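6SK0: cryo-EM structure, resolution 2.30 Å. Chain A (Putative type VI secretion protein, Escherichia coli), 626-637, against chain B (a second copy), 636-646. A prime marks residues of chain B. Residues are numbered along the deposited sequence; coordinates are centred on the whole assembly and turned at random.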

# COMPACT_ATOMS: atom_id res chain seq x y z
N MET A 626 -1.90 -9.33 13.26
CA MET A 626 -0.57 -8.77 13.42
C MET A 626 -0.69 -7.26 13.43
O MET A 626 -1.27 -6.67 12.51
CB MET A 626 0.36 -9.23 12.30
CG MET A 626 1.81 -9.12 12.66
SD MET A 626 2.85 -9.72 11.33
CE MET A 626 2.83 -8.27 10.33
N LEU A 627 -0.16 -6.65 14.47
CA LEU A 627 -0.20 -5.21 14.64
C LEU A 627 1.23 -4.70 14.68
O LEU A 627 1.98 -5.04 15.60
CB LEU A 627 -0.98 -4.84 15.89
CG LEU A 627 -1.14 -3.35 16.17
CD1 LEU A 627 -1.75 -2.63 14.98
CD2 LEU A 627 -1.99 -3.18 17.41
N LEU A 628 1.59 -3.92 13.68
CA LEU A 628 2.87 -3.24 13.64
C LEU A 628 2.61 -1.77 13.89
O LEU A 628 1.87 -1.12 13.14
CB LEU A 628 3.56 -3.44 12.29
CG LEU A 628 3.60 -4.86 11.73
CD1 LEU A 628 4.36 -4.86 10.43
CD2 LEU A 628 4.23 -5.81 12.71
N HIS A 629 3.19 -1.24 14.95
CA HIS A 629 3.02 0.16 15.28
C HIS A 629 4.34 0.76 15.69
O HIS A 629 5.09 0.16 16.47
CB HIS A 629 2.00 0.36 16.39
CG HIS A 629 1.89 1.78 16.83
ND1 HIS A 629 2.50 2.25 17.96
CD2 HIS A 629 1.30 2.84 16.24
CE1 HIS A 629 2.27 3.55 18.07
NE2 HIS A 629 1.54 3.93 17.04
N ALA A 630 4.63 1.94 15.16
CA ALA A 630 5.77 2.70 15.58
C ALA A 630 5.28 4.13 15.70
O ALA A 630 4.54 4.60 14.83
CB ALA A 630 6.95 2.61 14.62
N PRO A 631 5.64 4.84 16.77
CA PRO A 631 5.22 6.24 16.87
C PRO A 631 5.85 7.15 15.84
O PRO A 631 5.26 8.16 15.47
CB PRO A 631 5.63 6.62 18.30
CG PRO A 631 6.66 5.63 18.67
CD PRO A 631 6.31 4.37 17.98
N ASP A 632 7.03 6.81 15.32
CA ASP A 632 7.75 7.70 14.43
C ASP A 632 7.88 7.16 13.01
O ASP A 632 8.81 7.51 12.29
CB ASP A 632 9.12 8.03 15.02
CG ASP A 632 9.06 9.22 15.95
OD1 ASP A 632 8.17 10.08 15.76
OD2 ASP A 632 9.86 9.30 16.89
N GLY A 633 6.95 6.32 12.60
CA GLY A 633 6.91 5.97 11.20
C GLY A 633 7.39 4.56 10.94
O GLY A 633 8.22 4.01 11.67
N ILE A 634 6.86 3.96 9.88
CA ILE A 634 7.18 2.59 9.52
C ILE A 634 7.68 2.58 8.09
O ILE A 634 7.03 3.11 7.19
CB ILE A 634 5.96 1.66 9.69
CG1 ILE A 634 5.51 1.65 11.15
CG2 ILE A 634 6.31 0.27 9.20
CD1 ILE A 634 4.35 0.74 11.44
N GLY A 635 8.84 1.98 7.89
CA GLY A 635 9.36 1.76 6.57
C GLY A 635 9.48 0.30 6.24
O GLY A 635 10.12 -0.47 6.95
N MET A 636 8.84 -0.10 5.15
CA MET A 636 8.89 -1.46 4.63
C MET A 636 9.55 -1.36 3.27
O MET A 636 8.95 -0.88 2.31
CB MET A 636 7.49 -2.06 4.54
CG MET A 636 7.48 -3.55 4.39
SD MET A 636 5.93 -4.29 4.90
CE MET A 636 5.01 -4.16 3.38
N VAL A 637 10.80 -1.80 3.18
CA VAL A 637 11.59 -1.58 1.99
C VAL A 637 12.29 -2.86 1.57
O VAL A 637 12.64 -3.71 2.39
CB VAL A 637 12.63 -0.45 2.18
CG1 VAL A 637 11.92 0.87 2.34
CG2 VAL A 637 13.54 -0.74 3.35
N MET B 636 -0.60 -2.13 9.98
CA MET B 636 0.66 -1.39 10.00
C MET B 636 0.29 0.07 10.18
O MET B 636 -0.21 0.71 9.25
CB MET B 636 1.45 -1.63 8.73
CG MET B 636 2.89 -1.24 8.82
SD MET B 636 3.92 -2.07 7.61
CE MET B 636 3.75 -0.94 6.24
N VAL B 637 0.52 0.60 11.37
CA VAL B 637 0.03 1.93 11.71
C VAL B 637 1.12 2.75 12.36
O VAL B 637 2.01 2.23 13.05
CB VAL B 637 -1.21 1.87 12.62
CG1 VAL B 637 -2.38 1.28 11.87
CG2 VAL B 637 -0.92 1.10 13.89
N SER B 638 1.04 4.05 12.14
CA SER B 638 1.91 5.03 12.76
C SER B 638 1.21 6.37 12.70
O SER B 638 0.49 6.66 11.74
CB SER B 638 3.27 5.11 12.07
OG SER B 638 4.03 6.17 12.58
N ALA B 639 1.41 7.18 13.74
CA ALA B 639 1.02 8.58 13.62
C ALA B 639 1.82 9.26 12.52
O ALA B 639 1.30 10.13 11.82
CB ALA B 639 1.21 9.30 14.95
N ARG B 640 3.07 8.85 12.33
CA ARG B 640 3.96 9.45 11.36
C ARG B 640 3.84 8.74 10.02
O ARG B 640 2.99 7.87 9.82
CB ARG B 640 5.40 9.40 11.87
CG ARG B 640 5.61 10.18 13.11
CD ARG B 640 5.60 11.64 12.83
NE ARG B 640 5.77 12.41 14.06
CZ ARG B 640 6.06 13.70 14.09
NH1 ARG B 640 6.22 14.37 12.95
NH2 ARG B 640 6.19 14.32 15.25
N ALA B 641 4.71 9.09 9.09
CA ALA B 641 4.63 8.59 7.73
C ALA B 641 4.91 7.10 7.66
O ALA B 641 5.64 6.54 8.46
CB ALA B 641 5.60 9.35 6.83
N LEU B 642 4.32 6.46 6.67
CA LEU B 642 4.63 5.09 6.33
C LEU B 642 5.22 5.07 4.94
O LEU B 642 4.83 5.86 4.08
CB LEU B 642 3.38 4.21 6.40
CG LEU B 642 2.99 3.73 7.79
CD1 LEU B 642 2.38 4.84 8.60
CD2 LEU B 642 2.01 2.57 7.71
N ARG B 643 6.18 4.18 4.72
CA ARG B 643 6.72 3.98 3.40
C ARG B 643 6.73 2.49 3.08
O ARG B 643 7.23 1.68 3.85
CB ARG B 643 8.13 4.54 3.25
CG ARG B 643 8.68 4.24 1.87
CD ARG B 643 9.91 5.00 1.57
NE ARG B 643 9.89 6.34 2.14
CZ ARG B 643 10.98 7.04 2.38
NH1 ARG B 643 12.16 6.54 2.09
NH2 ARG B 643 10.88 8.25 2.90
N ILE B 644 6.17 2.16 1.93
CA ILE B 644 6.27 0.85 1.32
C ILE B 644 6.99 1.06 0.00
O ILE B 644 6.47 1.73 -0.89
CB ILE B 644 4.90 0.20 1.13
CG1 ILE B 644 4.29 -0.15 2.48
CG2 ILE B 644 5.00 -1.03 0.27
CD1 ILE B 644 3.36 0.87 2.99
N ALA B 645 8.19 0.52 -0.12
CA ALA B 645 9.03 0.84 -1.26
C ALA B 645 9.78 -0.37 -1.75
O ALA B 645 10.44 -1.07 -0.98
CB ALA B 645 10.01 1.97 -0.92
N SER B 646 9.68 -0.62 -3.05
CA SER B 646 10.55 -1.54 -3.76
C SER B 646 11.53 -0.72 -4.57
O SER B 646 11.12 0.07 -5.43
CB SER B 646 9.77 -2.49 -4.65
OG SER B 646 10.65 -3.35 -5.33

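Two copies of one chain meet here as neighbours in parallel β-sheets, and they do so twice, with a type I turn (Ala630 to Gly633) between the two pairings in chain A, a short loop in chain B, and Ser638′ lodged against the turn. Ser638′ OG donates a hydrogen bond to Ala630 O (2.8 Å) and accepts one from the backbone amide of Arg640′ (N to OG, 2.9 Å), so one small side chain ties the loop of its own chain to the turn of its neighbour. Gly633 N also lies 2.9 Å from Ser638′ OG.

The example illustrates a general rule of parallel pairing: a residue on one strand offers its amide and carbonyl to two different residues on the next. In the second pairing, whose axes diverge by only 1°, Ile634 N donates to Ala641′ O (3.2 Å) while Ile634 O accepts from Arg643′ N (2.8 Å). Two residues on, Met636 N donates to Arg643′ O (2.7 Å) and Met636 O accepts from Ala645′ N (2.9 Å). The first pairing, splayed by 27°, is less regular: Val637′ N to Leu628 O is short at 2.8 Å, but Ala630 N to Val637′ O is weak at 3.4 Å. Cα hydrogens add to the ladder, as where His629 CA approaches Val637′ O at 3.2 Å.

Alternation along the strands sends Leu628, Ile634, Met636, Met636′, Leu642′ and Ile644′ into the space between the two pairings, where long, apolar side chains pack. Ile634, in the m rotamer with an extended χ2, carries its CD1 to 3.6 Å from Met636′ CG. Met636 SD lies 4.0 Å from Met636′ SD, although each belongs to a different pairing; flexible thioether chains suit such a junction. On the outer sides, Val637 CG1 packs on Ala645′ CB (3.9 Å) in one pairing and His629 CD2 lies 3.7 Å from Val637′ CG2 in the other. Arg643′ starts on the same side as Val637 and Ala645′, but its end leads away, its guanidinium hydrogen-bonded elsewhere in the structure.

Glycine suits position 633 on two counts. The backbone angles of Gly633 (107°/151°) would jam a Cβ against the preceding carbonyl, and a Cβ modelled on Gly633 would also clash with Ala641′ O. Where turn and loop are partly exposed, Arg640′ packs its aliphatic part closely against the Pro631 carbonyl (Arg640′ CG to Pro631 O, 3.1 Å). Polar chemistry enters with Asp632 OD1, which forms a long salt bridge with Arg640′ NE at 3.8 Å, out of the guanidinium plane and therefore purely electrostatic. Altogether the two stretches bury 829 Å², counting both sides.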